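Local coordinates for cell envelope-related transcriptional attenuator domain-containing protein (Streptococcus agalactiae, PDB 3OKZ) that is of unknown function but belongs to the LytR/CpsA/Psr family, whose members probably attach glycopolymers to the bacterial cell wall, at residues Asn134-Pro139 with Asp174-Asp179. Numbering follows the deposited sequence.
Sequences NKFDFP and DDPEGD
Phe136 pushes the CZ corner of its ring at the carboxylate of Asp175, with CZ 3.9 Å from Asp175 CG. The carboxylate lies at the ring edge, near its plane, and the two flat groups are turned 75° apart. More loosely, the same ring comes near the Asp174 carbonyl and the Pro176 ring. Beside it Phe138 meets the Asp174 side chain, bringing CE2 to 3.4 Å from Asp174 CB. The two phenylalanines also pack on each other, Phe136 CB sitting over one face of the Phe138 ring toward its rim, while Lys135 CG covers a face of the Phe136 ring. These rings and the aspartates they touch make the denser part of a small interface of 209 Å²; Met171 adds a further contact to Phe136. The outer side is looser and polar. Lys135, its chain extended beyond CG (chi2 175°), reaches tip to tip for Glu177, and NZ donates to OE1 at 3.1 Å in a salt bridge that uses the syn lone pair of OE1. Both residues are exposed, and solvent probably weakens this link. At the Phe138 end a water donates to Pro139 O and, weakly, to Asp174 OD2. Asp175 itself is buried: OD2 pairs with Arg185 on helix 178-200, and OD1 accepts from Glu177 N at 3.1 Å, approached from above the carboxylate plane. The contact thus joins the loop between strands 130-134 and 140-141 to a type I beta turn, Asp175 to Gly178, whose first residue makes a side-chain capping bond at the entrance to helix 178-200 in the LCP domain.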
loop_
_atom_site.group_PDB
_atom_site.type_symbol
_atom_site.label_atom_id
_atom_site.label_comp_id
_atom_site.label_asym_id
_atom_site.label_seq_id
_atom_site.Cartn_x
_atom_site.Cartn_y
_atom_site.Cartn_z
ATOM N N ASN A 134 10.248 17.392 -9.255
ATOM C CA ASN A 134 9.233 17.250 -10.298
ATOM C C ASN A 134 9.920 17.184 -11.649
ATOM O O ASN A 134 10.237 18.206 -12.245
ATOM C CB ASN A 134 8.266 18.434 -10.263
ATOM C CG ASN A 134 7.363 18.479 -11.477
ATOM O OD1 ASN A 134 6.890 17.446 -11.950
ATOM N ND2 ASN A 134 7.107 19.678 -11.983
ATOM N N LYS A 135 10.140 15.969 -12.130
ATOM C CA LYS A 135 10.837 15.769 -13.394
ATOM C C LYS A 135 10.124 16.373 -14.594
ATOM O O LYS A 135 10.708 16.483 -15.666
ATOM C CB LYS A 135 11.079 14.274 -13.629
ATOM C CG LYS A 135 9.797 13.457 -13.619
ATOM C CD LYS A 135 10.009 11.992 -13.974
ATOM C CE LYS A 135 8.667 11.270 -14.012
ATOM N NZ LYS A 135 8.782 9.847 -14.428
ATOM N N PHE A 136 8.873 16.785 -14.411
ATOM C CA PHE A 136 8.107 17.365 -15.512
ATOM C C PHE A 136 8.380 18.843 -15.787
ATOM O O PHE A 136 9.155 19.500 -15.096
ATOM C CB PHE A 136 6.605 17.182 -15.276
ATOM C CG PHE A 136 6.203 15.762 -15.023
ATOM C CD1 PHE A 136 5.943 15.320 -13.729
ATOM C CD2 PHE A 136 6.111 14.855 -16.074
ATOM C CE1 PHE A 136 5.598 13.995 -13.488
ATOM C CE2 PHE A 136 5.769 13.525 -15.844
ATOM C CZ PHE A 136 5.511 13.094 -14.551
ATOM N N ASP A 137 7.724 19.354 -16.819
ATOM C CA ASP A 137 7.857 20.739 -17.217
ATOM C C ASP A 137 6.712 21.547 -16.642
ATOM O O ASP A 137 6.846 22.737 -16.395
ATOM C CB ASP A 137 7.835 20.836 -18.732
ATOM C CG ASP A 137 9.204 20.710 -19.337
ATOM O OD1 ASP A 137 9.966 19.822 -18.904
ATOM O OD2 ASP A 137 9.511 21.502 -20.252
ATOM N N PHE A 138 5.581 20.887 -16.435
ATOM C CA PHE A 138 4.392 21.528 -15.888
ATOM C C PHE A 138 4.301 21.277 -14.387
ATOM O O PHE A 138 5.123 20.557 -13.824
ATOM C CB PHE A 138 3.151 20.970 -16.577
ATOM C CG PHE A 138 3.179 19.482 -16.735
ATOM C CD1 PHE A 138 3.996 18.890 -17.698
ATOM C CD2 PHE A 138 2.439 18.668 -15.886
ATOM C CE1 PHE A 138 4.081 17.505 -17.807
ATOM C CE2 PHE A 138 2.512 17.289 -15.984
ATOM C CZ PHE A 138 3.336 16.701 -16.945
ATOM N N PRO A 139 3.310 21.883 -13.716
ATOM C CA PRO A 139 3.171 21.675 -12.273
ATOM C C PRO A 139 2.404 20.388 -12.004
ATOM O O PRO A 139 1.378 20.129 -12.635
ATOM C CB PRO A 139 2.375 22.900 -11.810
ATOM C CG PRO A 139 2.561 23.902 -12.908
ATOM C CD PRO A 139 2.510 23.041 -14.140
ATOM N N ASP A 174 -1.310 13.033 -16.095
ATOM C CA ASP A 174 -0.332 13.754 -16.877
ATOM C C ASP A 174 0.940 12.935 -16.915
ATOM O O ASP A 174 1.942 13.349 -17.497
ATOM C CB ASP A 174 -0.088 15.117 -16.268
ATOM C CG ASP A 174 -1.266 16.012 -16.433
ATOM O OD1 ASP A 174 -1.649 16.239 -17.599
ATOM O OD2 ASP A 174 -1.815 16.476 -15.416
ATOM N N ASP A 175 0.887 11.759 -16.292
ATOM C CA ASP A 175 2.042 10.872 -16.261
ATOM C C ASP A 175 1.829 9.704 -17.220
ATOM O O ASP A 175 0.943 8.864 -17.032
ATOM C CB ASP A 175 2.298 10.346 -14.836
ATOM C CG ASP A 175 3.643 9.622 -14.703
ATOM O OD1 ASP A 175 4.334 9.440 -15.727
ATOM O OD2 ASP A 175 4.016 9.228 -13.571
ATOM N N PRO A 176 2.641 9.651 -18.278
ATOM C CA PRO A 176 2.564 8.586 -19.282
ATOM C C PRO A 176 2.541 7.205 -18.616
ATOM O O PRO A 176 1.941 6.269 -19.134
ATOM C CB PRO A 176 3.833 8.799 -20.102
ATOM C CG PRO A 176 4.042 10.280 -20.022
ATOM C CD PRO A 176 3.735 10.594 -18.576
ATOM N N GLU A 177 3.193 7.085 -17.463
ATOM C CA GLU A 177 3.241 5.807 -16.747
ATOM C C GLU A 177 1.985 5.544 -15.920
ATOM O O GLU A 177 1.897 4.544 -15.206
ATOM C CB GLU A 177 4.472 5.762 -15.846
ATOM C CG GLU A 177 5.778 5.925 -16.601
ATOM C CD GLU A 177 6.838 6.613 -15.761
ATOM O OE1 GLU A 177 6.668 7.822 -15.454
ATOM O OE2 GLU A 177 7.833 5.946 -15.402
ATOM N N GLY A 178 1.014 6.444 -16.019
ATOM C CA GLY A 178 -0.224 6.269 -15.288
ATOM C C GLY A 178 -0.056 5.784 -13.866
ATOM O O GLY A 178 0.835 6.244 -13.159
ATOM N N ASP A 179 -0.889 4.830 -13.460
ATOM C CA ASP A 179 -0.865 4.312 -12.097
ATOM C C ASP A 179 0.456 3.736 -11.626
ATOM O O ASP A 179 0.642 3.515 -10.437
ATOM C CB ASP A 179 -1.972 3.276 -11.905
ATOM C CG ASP A 179 -2.458 3.202 -10.460
ATOM O OD1 ASP A 179 -2.846 4.258 -9.911
ATOM O OD2 ASP A 179 -2.456 2.094 -9.877
HETATM O O HOH W 1 0.448 17.029 -12.991
#